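Acetylene hydratase (Pelobacter acetylenicus, PDB 2E7Z) catalyses the hydration of acetylene to acetaldehyde, using a tungsten bis(molybdopterin guanine dinucleotide) cofactor and one [4Fe-4S] cluster. Local coordinates at residues P33-P38 and K533-M538; G99-G104 and K402-K407; S329-I334 and Y519-T524; Q338-L343 and Y380-G385. One frame throughout, in Å; residues are numbered along the deposited sequence.

Interaction 1. Residues P33-P38 and K533-M538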
loop_
_atom_site.group_PDB
_atom_site.type_symbol
_atom_site.label_atom_id
_atom_site.label_comp_id
_atom_site.label_asym_id
_atom_site.label_seq_id
_atom_site.Cartn_x
_atom_site.Cartn_y
_atom_site.Cartn_z
ATOM N N PRO A 33 -5.547 25.969 -12.960
ATOM C CA PRO A 33 -5.353 25.854 -11.514
ATOM C C PRO A 33 -6.256 24.769 -10.910
ATOM O O PRO A 33 -7.465 24.959 -10.776
ATOM C CB PRO A 33 -5.707 27.250 -10.997
ATOM C CG PRO A 33 -6.617 27.827 -12.076
ATOM C CD PRO A 33 -6.142 27.268 -13.356
ATOM N N HIS A 34 -5.657 23.637 -10.564
ATOM C CA HIS A 34 -6.417 22.505 -10.038
ATOM C C HIS A 34 -6.562 22.606 -8.510
ATOM O O HIS A 34 -5.618 23.050 -7.822
ATOM C CB HIS A 34 -5.761 21.183 -10.432
ATOM C CG HIS A 34 -6.624 19.984 -10.164
ATOM N ND1 HIS A 34 -6.603 19.314 -8.964
ATOM C CD2 HIS A 34 -7.548 19.354 -10.930
ATOM C CE1 HIS A 34 -7.472 18.317 -8.998
ATOM N NE2 HIS A 34 -8.062 18.323 -10.181
ATOM N N PRO A 35 -7.738 22.231 -7.970
ATOM C CA PRO A 35 -7.969 22.355 -6.520
ATOM C C PRO A 35 -7.024 21.551 -5.632
ATOM O O PRO A 35 -6.816 21.933 -4.480
ATOM C CB PRO A 35 -9.406 21.857 -6.342
ATOM C CG PRO A 35 -10.039 22.079 -7.666
ATOM C CD PRO A 35 -8.958 21.784 -8.668
ATOM N N THR A 36 -6.480 20.445 -6.143
ATOM C CA THR A 36 -5.640 19.573 -5.306
ATOM C C THR A 36 -4.256 19.328 -5.868
ATOM O O THR A 36 -3.304 19.201 -5.099
ATOM C CB THR A 36 -6.281 18.196 -5.004
ATOM O OG1 THR A 36 -6.202 17.363 -6.168
ATOM C CG2 THR A 36 -7.745 18.321 -4.520
ATOM N N THR A 37 -4.132 19.255 -7.192
ATOM C CA THR A 37 -2.849 18.972 -7.836
ATOM C C THR A 37 -2.153 20.289 -8.193
ATOM O O THR A 37 -2.636 21.037 -9.039
ATOM C CB THR A 37 -3.050 18.121 -9.109
ATOM O OG1 THR A 37 -3.701 16.889 -8.751
ATOM C CG2 THR A 37 -1.722 17.818 -9.773
ATOM N N PRO A 38 -1.008 20.575 -7.550
ATOM C CA PRO A 38 -0.289 21.828 -7.843
ATOM C C PRO A 38 0.286 21.859 -9.257
ATOM O O PRO A 38 0.404 20.812 -9.893
ATOM C CB PRO A 38 0.858 21.847 -6.822
ATOM C CG PRO A 38 0.685 20.667 -5.960
ATOM C CD PRO A 38 -0.314 19.738 -6.557
ATOM N N LYS A 533 -17.684 17.509 -15.042
ATOM C CA LYS A 533 -17.341 18.861 -15.458
ATOM C C LYS A 533 -16.615 19.649 -14.370
ATOM O O LYS A 533 -15.975 20.653 -14.664
ATOM C CB LYS A 533 -18.570 19.607 -15.988
ATOM C CG LYS A 533 -19.099 19.013 -17.300
ATOM C CD LYS A 533 -20.368 19.730 -17.749
ATOM C CE LYS A 533 -20.884 19.134 -19.048
ATOM N NZ LYS A 533 -22.081 19.861 -19.569
ATOM N N GLN A 534 -16.720 19.202 -13.121
ATOM C CA GLN A 534 -16.022 19.843 -12.027
ATOM C C GLN A 534 -14.858 18.969 -11.609
ATOM O O GLN A 534 -14.989 17.744 -11.554
ATOM C CB GLN A 534 -16.991 20.004 -10.872
ATOM C CG GLN A 534 -16.367 20.665 -9.649
ATOM C CD GLN A 534 -17.386 21.079 -8.594
ATOM O OE1 GLN A 534 -18.404 21.693 -8.906
ATOM N NE2 GLN A 534 -17.098 20.773 -7.335
ATOM N N TYR A 535 -13.711 19.595 -11.344
ATOM C CA TYR A 535 -12.502 18.848 -11.014
ATOM C C TYR A 535 -12.594 18.028 -9.741
ATOM O O TYR A 535 -12.163 16.873 -9.708
ATOM C CB TYR A 535 -11.306 19.778 -10.824
ATOM C CG TYR A 535 -10.753 20.396 -12.068
ATOM C CD1 TYR A 535 -10.596 19.660 -13.235
ATOM C CD2 TYR A 535 -10.301 21.710 -12.044
ATOM C CE1 TYR A 535 -10.037 20.249 -14.383
ATOM C CE2 TYR A 535 -9.748 22.297 -13.156
ATOM C CZ TYR A 535 -9.613 21.571 -14.332
ATOM O OH TYR A 535 -9.067 22.144 -15.467
ATOM N N THR A 536 -13.095 18.654 -8.673
ATOM C CA THR A 536 -12.944 18.098 -7.326
ATOM C C THR A 536 -14.197 18.311 -6.503
ATOM O O THR A 536 -14.756 19.406 -6.521
ATOM C CB THR A 536 -11.797 18.842 -6.600
ATOM O OG1 THR A 536 -10.623 18.809 -7.423
ATOM C CG2 THR A 536 -11.517 18.238 -5.208
ATOM N N TYR A 537 -14.589 17.286 -5.752
ATOM C CA TYR A 537 -15.699 17.383 -4.827
ATOM C C TYR A 537 -15.216 17.097 -3.419
ATOM O O TYR A 537 -14.774 15.982 -3.128
ATOM C CB TYR A 537 -16.784 16.384 -5.209
ATOM C CG TYR A 537 -17.424 16.697 -6.542
ATOM C CD1 TYR A 537 -16.901 16.202 -7.728
ATOM C CD2 TYR A 537 -18.570 17.482 -6.609
ATOM C CE1 TYR A 537 -17.507 16.487 -8.957
ATOM C CE2 TYR A 537 -19.190 17.767 -7.812
ATOM C CZ TYR A 537 -18.656 17.273 -8.979
ATOM O OH TYR A 537 -19.291 17.566 -10.167
ATOM N N MET A 538 -15.298 18.107 -2.551
ATOM C CA MET A 538 -14.886 17.941 -1.166
ATOM C C MET A 538 -15.979 17.280 -0.350
ATOM O O MET A 538 -17.164 17.549 -0.561
ATOM C CB MET A 538 -14.543 19.304 -0.534
ATOM C CG MET A 538 -13.460 20.092 -1.279
ATOM S SD MET A 538 -11.874 19.237 -1.490
ATOM C CE MET A 538 -11.544 18.722 0.195
HETATM O O HOH W 1 -9.958 16.376 -11.258
#

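Interaction 2. Residues G99-G104 and K402-K407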
loop_
_atom_site.group_PDB
_atom_site.type_symbol
_atom_site.label_atom_id
_atom_site.label_comp_id
_atom_site.label_asym_id
_atom_site.label_seq_id
_atom_site.Cartn_x
_atom_site.Cartn_y
_atom_site.Cartn_z
ATOM N N GLY A 99 -15.940 -25.277 -0.474
ATOM C CA GLY A 99 -16.586 -24.138 0.183
ATOM C C GLY A 99 -16.217 -22.821 -0.497
ATOM O O GLY A 99 -15.199 -22.712 -1.174
ATOM N N PRO A 100 -17.048 -21.787 -0.321
ATOM C CA PRO A 100 -16.705 -20.507 -0.972
ATOM C C PRO A 100 -15.429 -19.873 -0.406
ATOM O O PRO A 100 -14.764 -19.125 -1.104
ATOM C CB PRO A 100 -17.938 -19.629 -0.670
ATOM C CG PRO A 100 -18.565 -20.247 0.577
ATOM C CD PRO A 100 -18.309 -21.733 0.470
ATOM N N GLU A 101 -15.101 -20.194 0.843
ATOM C CA GLU A 101 -13.868 -19.718 1.461
ATOM C C GLU A 101 -12.617 -20.219 0.736
ATOM O O GLU A 101 -11.536 -19.715 0.992
ATOM C CB GLU A 101 -13.842 -20.077 2.959
ATOM C CG GLU A 101 -13.827 -21.568 3.262
ATOM C CD GLU A 101 -15.213 -22.172 3.407
ATOM O OE1 GLU A 101 -16.202 -21.562 2.950
ATOM O OE2 GLU A 101 -15.310 -23.280 3.966
ATOM N N SER A 102 -12.785 -21.179 -0.170
ATOM C CA SER A 102 -11.654 -21.639 -0.981
ATOM C C SER A 102 -11.292 -20.727 -2.148
ATOM O O SER A 102 -10.323 -21.013 -2.860
ATOM C CB SER A 102 -11.896 -23.049 -1.491
ATOM O OG SER A 102 -12.860 -23.082 -2.532
ATOM N N LEU A 103 -12.020 -19.625 -2.326
ATOM C CA LEU A 103 -11.616 -18.578 -3.277
ATOM C C LEU A 103 -10.828 -17.504 -2.534
ATOM O O LEU A 103 -11.341 -16.863 -1.577
ATOM C CB LEU A 103 -12.883 -17.965 -3.890
ATOM C CG LEU A 103 -12.620 -16.686 -4.690
ATOM C CD1 LEU A 103 -11.769 -16.918 -5.958
ATOM C CD2 LEU A 103 -13.920 -16.000 -5.085
ATOM N N GLY A 104 -9.595 -17.290 -3.002
ATOM C CA GLY A 104 -8.742 -16.214 -2.517
ATOM C C GLY A 104 -8.626 -15.139 -3.594
ATOM O O GLY A 104 -8.635 -15.464 -4.804
ATOM N N LYS A 402 -3.822 -26.060 4.747
ATOM C CA LYS A 402 -4.118 -25.849 6.181
ATOM C C LYS A 402 -4.180 -24.358 6.458
ATOM O O LYS A 402 -3.359 -23.595 5.917
ATOM C CB LYS A 402 -3.046 -26.505 7.043
ATOM C CG LYS A 402 -3.044 -28.032 6.958
ATOM C CD LYS A 402 -4.282 -28.633 7.596
ATOM C CE LYS A 402 -4.243 -30.162 7.493
ATOM N NZ LYS A 402 -5.603 -30.713 7.400
ATOM N N PRO A 403 -5.131 -23.934 7.313
ATOM C CA PRO A 403 -6.096 -24.784 8.062
ATOM C C PRO A 403 -7.173 -25.397 7.170
ATOM O O PRO A 403 -7.859 -26.345 7.588
ATOM C CB PRO A 403 -6.744 -23.787 9.037
ATOM C CG PRO A 403 -6.622 -22.456 8.323
ATOM C CD PRO A 403 -5.283 -22.503 7.624
ATOM N N TYR A 404 -7.329 -24.871 5.954
ATOM C CA TYR A 404 -8.241 -25.455 4.992
ATOM C C TYR A 404 -7.799 -25.056 3.604
ATOM O O TYR A 404 -7.009 -24.112 3.458
ATOM C CB TYR A 404 -9.692 -25.011 5.243
ATOM C CG TYR A 404 -9.938 -23.506 5.262
ATOM C CD1 TYR A 404 -10.050 -22.783 4.076
ATOM C CD2 TYR A 404 -10.109 -22.832 6.472
ATOM C CE1 TYR A 404 -10.284 -21.420 4.082
ATOM C CE2 TYR A 404 -10.349 -21.466 6.500
ATOM C CZ TYR A 404 -10.432 -20.768 5.282
ATOM O OH TYR A 404 -10.715 -19.414 5.264
ATOM N N PRO A 405 -8.273 -25.804 2.593
ATOM C CA PRO A 405 -7.787 -25.485 1.255
ATOM C C PRO A 405 -8.317 -24.211 0.634
ATOM O O PRO A 405 -9.488 -23.901 0.733
ATOM C CB PRO A 405 -8.247 -26.683 0.407
ATOM C CG PRO A 405 -8.768 -27.701 1.342
ATOM C CD PRO A 405 -9.070 -27.039 2.636
ATOM N N VAL A 406 -7.422 -23.498 -0.037
ATOM C CA VAL A 406 -7.789 -22.424 -0.963
ATOM C C VAL A 406 -7.349 -22.926 -2.338
ATOM O O VAL A 406 -6.198 -23.359 -2.496
ATOM C CB VAL A 406 -7.082 -21.114 -0.614
ATOM C CG1 VAL A 406 -7.240 -20.068 -1.736
ATOM C CG2 VAL A 406 -7.620 -20.581 0.702
ATOM N N LYS A 407 -8.281 -22.959 -3.291
ATOM C CA LYS A 407 -8.079 -23.651 -4.553
ATOM C C LYS A 407 -8.434 -22.819 -5.757
ATOM O O LYS A 407 -8.134 -23.256 -6.865
ATOM C CB LYS A 407 -8.894 -24.962 -4.573
ATOM C CG LYS A 407 -8.298 -26.002 -3.620
ATOM C CD LYS A 407 -6.997 -26.585 -4.165
ATOM C CE LYS A 407 -6.472 -27.639 -3.209
ATOM N NZ LYS A 407 -5.248 -28.196 -3.781
#

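Interaction 3. Residues S329-I334 and Y519-T524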
loop_
_atom_site.group_PDB
_atom_site.type_symbol
_atom_site.label_atom_id
_atom_site.label_comp_id
_atom_site.label_asym_id
_atom_site.label_seq_id
_atom_site.Cartn_x
_atom_site.Cartn_y
_atom_site.Cartn_z
ATOM N N SER A 329 -19.232 12.317 1.919
ATOM C CA SER A 329 -20.571 12.743 2.304
ATOM C C SER A 329 -21.555 12.850 1.149
ATOM O O SER A 329 -22.760 12.797 1.377
ATOM C CB SER A 329 -20.516 14.093 3.063
ATOM O OG SER A 329 -19.979 15.093 2.205
ATOM N N ASP A 330 -21.058 12.979 -0.084
ATOM C CA ASP A 330 -21.931 13.227 -1.254
ATOM C C ASP A 330 -22.324 11.923 -1.961
ATOM O O ASP A 330 -23.169 11.961 -2.857
ATOM C CB ASP A 330 -21.193 14.051 -2.330
ATOM C CG ASP A 330 -20.957 15.508 -1.955
ATOM O OD1 ASP A 330 -21.648 16.067 -1.057
ATOM O OD2 ASP A 330 -20.059 16.098 -2.616
ATOM N N LEU A 331 -21.707 10.794 -1.598
ATOM C CA LEU A 331 -21.733 9.573 -2.425
ATOM C C LEU A 331 -22.285 8.368 -1.662
ATOM O O LEU A 331 -22.258 8.348 -0.419
ATOM C CB LEU A 331 -20.301 9.255 -2.910
ATOM C CG LEU A 331 -19.498 10.383 -3.539
ATOM C CD1 LEU A 331 -18.072 9.898 -3.868
ATOM C CD2 LEU A 331 -20.233 10.891 -4.795
ATOM N N VAL A 332 -22.772 7.365 -2.388
ATOM C CA VAL A 332 -23.121 6.097 -1.744
ATOM C C VAL A 332 -21.832 5.437 -1.281
ATOM O O VAL A 332 -20.940 5.215 -2.080
ATOM C CB VAL A 332 -23.872 5.155 -2.695
ATOM C CG1 VAL A 332 -24.173 3.837 -2.005
ATOM C CG2 VAL A 332 -25.164 5.824 -3.176
ATOM N N PRO A 333 -21.688 5.159 0.024
ATOM C CA PRO A 333 -20.402 4.580 0.488
ATOM C C PRO A 333 -20.031 3.267 -0.213
ATOM O O PRO A 333 -20.865 2.362 -0.379
ATOM C CB PRO A 333 -20.614 4.383 2.008
ATOM C CG PRO A 333 -21.638 5.418 2.329
ATOM C CD PRO A 333 -22.605 5.394 1.146
ATOM N N ILE A 334 -18.762 3.166 -0.579
ATOM C CA ILE A 334 -18.236 1.900 -1.096
ATOM C C ILE A 334 -18.503 0.794 -0.059
ATOM O O ILE A 334 -18.851 -0.335 -0.410
ATOM C CB ILE A 334 -16.749 2.047 -1.373
ATOM C CG1 ILE A 334 -16.540 2.917 -2.633
ATOM C CG2 ILE A 334 -16.052 0.693 -1.506
ATOM C CD1 ILE A 334 -15.080 3.316 -2.900
ATOM N N TYR A 519 -24.694 5.369 -9.927
ATOM C CA TYR A 519 -25.184 4.986 -8.594
ATOM C C TYR A 519 -24.302 5.559 -7.470
ATOM O O TYR A 519 -24.805 6.127 -6.498
ATOM C CB TYR A 519 -25.300 3.459 -8.470
ATOM C CG TYR A 519 -25.796 3.030 -7.088
ATOM C CD1 TYR A 519 -27.073 3.356 -6.637
ATOM C CD2 TYR A 519 -24.959 2.319 -6.219
ATOM C CE1 TYR A 519 -27.489 2.989 -5.362
ATOM C CE2 TYR A 519 -25.378 1.931 -4.954
ATOM C CZ TYR A 519 -26.641 2.269 -4.541
ATOM O OH TYR A 519 -27.043 1.896 -3.272
ATOM N N ARG A 520 -22.977 5.442 -7.623
ATOM C CA ARG A 520 -22.058 6.004 -6.645
ATOM C C ARG A 520 -22.356 7.496 -6.395
ATOM O O ARG A 520 -22.353 7.946 -5.248
ATOM C CB ARG A 520 -20.622 5.767 -7.134
ATOM C CG ARG A 520 -19.498 6.394 -6.344
ATOM C CD ARG A 520 -19.223 5.663 -5.012
ATOM N NE ARG A 520 -17.910 6.106 -4.506
ATOM C CZ ARG A 520 -17.595 6.386 -3.236
ATOM N NH1 ARG A 520 -18.479 6.328 -2.225
ATOM N NH2 ARG A 520 -16.367 6.805 -2.986
ATOM N N ILE A 521 -22.610 8.257 -7.473
ATOM C CA ILE A 521 -22.885 9.688 -7.330
ATOM C C ILE A 521 -24.357 10.046 -7.200
ATOM O O ILE A 521 -24.699 11.234 -7.158
ATOM C CB ILE A 521 -22.227 10.508 -8.483
ATOM C CG1 ILE A 521 -22.898 10.179 -9.825
ATOM C CG2 ILE A 521 -20.739 10.259 -8.487
ATOM C CD1 ILE A 521 -22.367 10.968 -11.031
ATOM N N SER A 522 -25.221 9.035 -7.104
ATOM C CA SER A 522 -26.658 9.290 -7.136
ATOM C C SER A 522 -27.164 10.305 -6.089
ATOM O O SER A 522 -28.080 11.065 -6.403
ATOM C CB SER A 522 -27.438 7.971 -7.123
ATOM O OG SER A 522 -27.149 7.220 -5.963
ATOM N N PRO A 523 -26.582 10.362 -4.863
ATOM C CA PRO A 523 -27.145 11.340 -3.903
ATOM C C PRO A 523 -26.985 12.801 -4.359
ATOM O O PRO A 523 -27.706 13.667 -3.862
ATOM C CB PRO A 523 -26.357 11.061 -2.625
ATOM C CG PRO A 523 -25.839 9.667 -2.786
ATOM C CD PRO A 523 -25.501 9.574 -4.249
ATOM N N THR A 524 -26.075 13.070 -5.295
ATOM C CA THR A 524 -25.855 14.435 -5.817
ATOM C C THR A 524 -26.944 14.881 -6.797
ATOM O O THR A 524 -27.035 16.072 -7.134
ATOM C CB THR A 524 -24.495 14.551 -6.588
ATOM O OG1 THR A 524 -24.590 13.862 -7.835
ATOM C CG2 THR A 524 -23.317 13.979 -5.775
HETATM O O HOH W 2 -19.529 7.670 0.335
#

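Interaction 4. Residues Q338-L343 and Y380-G385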
loop_
_atom_site.group_PDB
_atom_site.type_symbol
_atom_site.label_atom_id
_atom_site.label_comp_id
_atom_site.label_asym_id
_atom_site.label_seq_id
_atom_site.Cartn_x
_atom_site.Cartn_y
_atom_site.Cartn_z
ATOM N N GLN A 338 -20.319 -2.838 -0.721
ATOM C CA GLN A 338 -19.604 -4.095 -0.446
ATOM C C GLN A 338 -20.429 -5.152 0.320
ATOM O O GLN A 338 -20.081 -6.321 0.281
ATOM C CB GLN A 338 -18.303 -3.824 0.298
ATOM C CG GLN A 338 -17.298 -3.073 -0.543
ATOM C CD GLN A 338 -16.013 -2.749 0.182
ATOM O OE1 GLN A 338 -16.050 -2.471 1.395
ATOM N NE2 GLN A 338 -14.862 -2.738 -0.538
ATOM N N MET A 339 -21.487 -4.744 1.044
ATOM C CA MET A 339 -22.417 -5.701 1.694
ATOM C C MET A 339 -21.677 -6.666 2.584
ATOM O O MET A 339 -21.955 -7.871 2.571
ATOM C CB MET A 339 -23.205 -6.467 0.633
ATOM C CG MET A 339 -24.251 -5.621 -0.010
ATOM S SD MET A 339 -25.241 -6.522 -1.243
ATOM C CE MET A 339 -25.856 -7.936 -0.302
ATOM N N HIS A 340 -20.771 -6.136 3.414
ATOM C CA HIS A 340 -20.156 -6.956 4.467
ATOM C C HIS A 340 -21.151 -7.603 5.423
ATOM O O HIS A 340 -20.898 -8.691 5.919
ATOM C CB HIS A 340 -19.157 -6.125 5.263
ATOM C CG HIS A 340 -18.033 -5.615 4.422
ATOM N ND1 HIS A 340 -17.039 -6.433 3.930
ATOM C CD2 HIS A 340 -17.761 -4.366 3.972
ATOM C CE1 HIS A 340 -16.195 -5.706 3.210
ATOM N NE2 HIS A 340 -16.600 -4.445 3.228
ATOM N N GLU A 341 -22.284 -6.963 5.628
ATOM C CA GLU A 341 -23.216 -7.586 6.563
ATOM C C GLU A 341 -23.777 -8.885 6.006
ATOM O O GLU A 341 -24.085 -9.788 6.803
ATOM C CB GLU A 341 -24.306 -6.632 7.059
ATOM C CG GLU A 341 -25.158 -7.237 8.160
ATOM C CD GLU A 341 -24.432 -7.352 9.487
ATOM O OE1 GLU A 341 -24.044 -6.309 10.035
ATOM O OE2 GLU A 341 -24.300 -8.481 10.012
ATOM N N ALA A 342 -23.847 -9.029 4.686
ATOM C CA ALA A 342 -24.346 -10.229 4.061
ATOM C C ALA A 342 -23.482 -11.458 4.262
ATOM O O ALA A 342 -23.996 -12.565 4.163
ATOM C CB ALA A 342 -24.591 -10.020 2.584
ATOM N N LEU A 343 -22.179 -11.276 4.480
ATOM C CA LEU A 343 -21.303 -12.427 4.687
ATOM C C LEU A 343 -21.585 -13.034 6.067
ATOM O O LEU A 343 -21.477 -12.338 7.082
ATOM C CB LEU A 343 -19.860 -12.005 4.647
ATOM C CG LEU A 343 -18.791 -13.091 4.760
ATOM C CD1 LEU A 343 -18.869 -14.053 3.583
ATOM C CD2 LEU A 343 -17.437 -12.447 4.829
ATOM N N TYR A 380 -19.560 -1.553 8.895
ATOM C CA TYR A 380 -18.321 -2.093 8.355
ATOM C C TYR A 380 -17.663 -1.015 7.493
ATOM O O TYR A 380 -17.890 -0.953 6.289
ATOM C CB TYR A 380 -18.590 -3.352 7.514
ATOM C CG TYR A 380 -19.112 -4.498 8.339
ATOM C CD1 TYR A 380 -18.242 -5.300 9.072
ATOM C CD2 TYR A 380 -20.483 -4.769 8.403
ATOM C CE1 TYR A 380 -18.696 -6.365 9.801
ATOM C CE2 TYR A 380 -20.961 -5.831 9.171
ATOM C CZ TYR A 380 -20.050 -6.618 9.868
ATOM O OH TYR A 380 -20.440 -7.698 10.605
ATOM N N PHE A 381 -16.844 -0.172 8.108
ATOM C CA PHE A 381 -16.252 0.985 7.463
ATOM C C PHE A 381 -14.995 0.448 6.827
ATOM O O PHE A 381 -14.017 0.150 7.492
ATOM C CB PHE A 381 -15.970 2.051 8.532
ATOM C CG PHE A 381 -15.192 3.248 8.060
ATOM C CD1 PHE A 381 -15.175 3.660 6.735
ATOM C CD2 PHE A 381 -14.500 4.022 9.000
ATOM C CE1 PHE A 381 -14.442 4.784 6.356
ATOM C CE2 PHE A 381 -13.783 5.158 8.628
ATOM C CZ PHE A 381 -13.760 5.547 7.301
ATOM N N HIS A 382 -15.042 0.293 5.501
ATOM C CA HIS A 382 -13.914 -0.237 4.721
ATOM C C HIS A 382 -12.964 0.931 4.508
ATOM O O HIS A 382 -12.936 1.532 3.438
ATOM C CB HIS A 382 -14.415 -0.796 3.394
ATOM C CG HIS A 382 -13.352 -1.464 2.594
ATOM N ND1 HIS A 382 -12.624 -0.792 1.635
ATOM C CD2 HIS A 382 -12.897 -2.740 2.603
ATOM C CE1 HIS A 382 -11.785 -1.645 1.062
ATOM N NE2 HIS A 382 -11.919 -2.827 1.642
ATOM N N ASN A 383 -12.190 1.251 5.543
ATOM C CA ASN A 383 -11.315 2.417 5.502
ATOM C C ASN A 383 -10.002 2.095 4.801
ATOM O O ASN A 383 -9.137 1.387 5.345
ATOM C CB ASN A 383 -11.128 2.866 6.952
ATOM C CG ASN A 383 -10.466 4.252 7.117
ATOM O OD1 ASN A 383 -10.016 4.556 8.220
ATOM N ND2 ASN A 383 -10.407 5.077 6.076
ATOM N N MET A 384 -9.881 2.620 3.574
ATOM C CA MET A 384 -8.737 2.421 2.651
ATOM C C MET A 384 -8.734 0.992 2.119
ATOM O O MET A 384 -9.145 0.775 0.973
ATOM C CB MET A 384 -7.386 2.828 3.301
ATOM C CG MET A 384 -7.392 4.189 4.049
ATOM S SD MET A 384 -8.040 5.589 3.093
ATOM C CE MET A 384 -6.552 6.025 2.153
ATOM N N GLY A 385 -8.349 0.027 2.960
ATOM C CA GLY A 385 -8.422 -1.413 2.626
ATOM C C GLY A 385 -8.650 -2.087 3.955
ATOM O O GLY A 385 -7.950 -1.757 4.913
#

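Interaction 1. Residues P33-P38 and K533-M538
The imidazole of H34 overlaps the phenol ring of Y535 with one corner: CD2 lies above the tyrosine ring, offset toward its rim and 3.6 Å from Y535 CG. The two planes meet at 44°, which makes the pair oblique. H34 CG stands anti to the backbone N (chi1 -169°), and chi2 near -89° turns the ring so that CD2 is the atom over Y535. The ring is then held from its own side of the contact. ND1 accepts from T36 N and T37 N, each bond 3.0 Å long and nearly straight, with the donors tilted out of the imidazole plane. At the other nitrogen, a water 2.9 Å from H34 NE2 lies at the ring edge, in plane, and donates to Y535 O at 2.7 Å. No direct hydrogen bond crosses between the segments, and this water makes the polar link. A leucine in place of H34 would probably leave the amides of T36 and T37 without their shared acceptor and the water without its ring partner.

P35 adds close packing: its CD is 3.6 Å from Y535 CD2, while its CG comes within 3.3 Å of T536 OG1. T36 meets T536 methyl to methyl, CG2 to CG2 at 3.8 Å, its hydroxyl being hydrogen-bonded to N476. The contact lies at the surface. It fastens the loop between strand 25-29 and helix 44-47 to strand 536-538, which pairs antiparallel with strand 474-476, while P38, at the end of 33-38, touches helix 177-189.

Interaction 2. Residues G99-G104 and K402-K407
Y404 is the first residue of 402-407 to meet the other segment. Its CE1 lies 3.6 Å from E101 CG, so the aliphatic part of the glutamate meets the ring, obliquely, and the carboxylate plane is perpendicular to it. Both CG atoms occupy the crowded position between backbone N and carbonyl carbon (chi1 56° in Y404, 64° in E101). The hydroxyl of Y404 bonds to L350 O and N130 OD1, beyond this contact. An alanine in place of Y404 would probably open a gap beside E101 CG and leave L350 O and N130 OD1 without that hydroxyl.

P405 contributes its carbonyl, with O 3.4 Å from S102 CB and in a CA-H...O contact with S102 CA. V406 follows, its CG1 anti to the backbone N and thereby packed on the 99-104 backbone, 3.4 Å from S102 O and 3.9 Å from G104 N. K407 N then donates to S102 O at 2.9 Å, on a carbonyl lone pair. This bond lies where the chain enters strands 103-107 and 408-412, parallel neighbours in a mixed sheet; backbone bonds of S102 and G104 to A408 continue the pairing.

The charged ends are matched elsewhere: E101 OE1 forms a salt bridge with K347, and K407 NZ bonds to E401 and N432. The chemistry therefore implies a junction held by one backbone hydrogen bond, CA-H...O contacts and van der Waals packing, with no charge pairing between the segments.

Interaction 3. Residues S329-I334 and Y519-T524
R520 donates from NH1 to V332 O over 2.7 Å; the acceptor lies in the guanidinium plane, whereas the donor stands 46° above the carbonyl plane. In return V332 N donates to R520 O at 2.9 Å, so one residue of each segment is gripped twice. A water that donates to L331 O also accepts a weak bond from R520 NH1.

Aliphatic packing flanks the same guanidinium on both faces. L331 CD1 sits 3.5 Å above the centre of one face, and I334 CG1 lies over the centre of the opposite face. The bend at chi2 (75°) turns CD of R520 toward the loop, 3.4 Å from V332 O.

These bonds join two helix ends: R520 closes helix 513-520, and P333 is the N-cap of helix 334-337. At the former end Y519 O accepts from both S522 N and S522 OG.

Other contacts are apolar or CH-pi. V332 CG2 lies over one face of the Y519 ring, 4.2 Å from its centroid, and V332 CG1 reaches Y519 CE2. L331 CD2 meets I521 CG2 at 3.8 Å. P523 CB also makes a van der Waals contact with D330 O at 3.3 Å.

Interaction 4. Residues Q338-L343 and Y380-G385
Q338 sets its amide on edge over the imidazole of H382, the two planes 90° apart. Its CG is anti to the carbonyl carbon (chi1 -67°), and the extended chi2 carries CD to the H382 ring; NE2 then lies 3.5 Å above the centre of that ring. OE1 comes down beside the root of the ring, 3.1 Å from H382 CB and close to CG as well. The same oxygen accepts from H340 NE2 at 2.7 Å, the donor standing 55° above the amide plane. This bond, made within 338-343, probably sets which end of the amide faces H340, leaving NE2 over the second histidine.

H382 has CG anti to its backbone N, and its opposite ring face is met by the backbone carbon of G385. H382 is also the centre of an inverse gamma turn, while across from it H340 to A342 form a 3-10 turn just after helix 334-337. The pairing thus joins two loops of the molybdopterin oxidoreductase region, with the H382 side chain about 7 Å from that of the cofactor-binding E109.

H340 meets the face of the Y380 ring with its beta carbon: CB lies 3.9 Å from the centroid, in a CH-pi contact, while its own ring touches Y380 CB. The two rings themselves stay oblique. H340 ND1 is bonded to Y362 OH, so both ring nitrogens are engaged. In one of two deposited conformers, so with some doubt, E341 OE1 lies at the edge of the Y380 ring; its salt-bridge partner is K379.

In the fold
Interaction 1 is a surface contact, interaction 3 is partly buried, and interactions 2 and 4 are buried. Helix 334-337 connects two of them, since 329-334 leads into it and 338-343 leaves it; E470 bonds to residues of both. Interactions 1 and 3 touch by packing, M538 O lying 3.8 Å from D330 OD2. Interaction 2 stands apart on the far side of the chain's centre from interaction 1, yet E101 and Y404 reach helix 345-350, which follows 338-343. The chemistry differs accordingly: a water bridge at the surface, direct bonds between segments in 2 and 3, and ring-face packing in buried interaction 4.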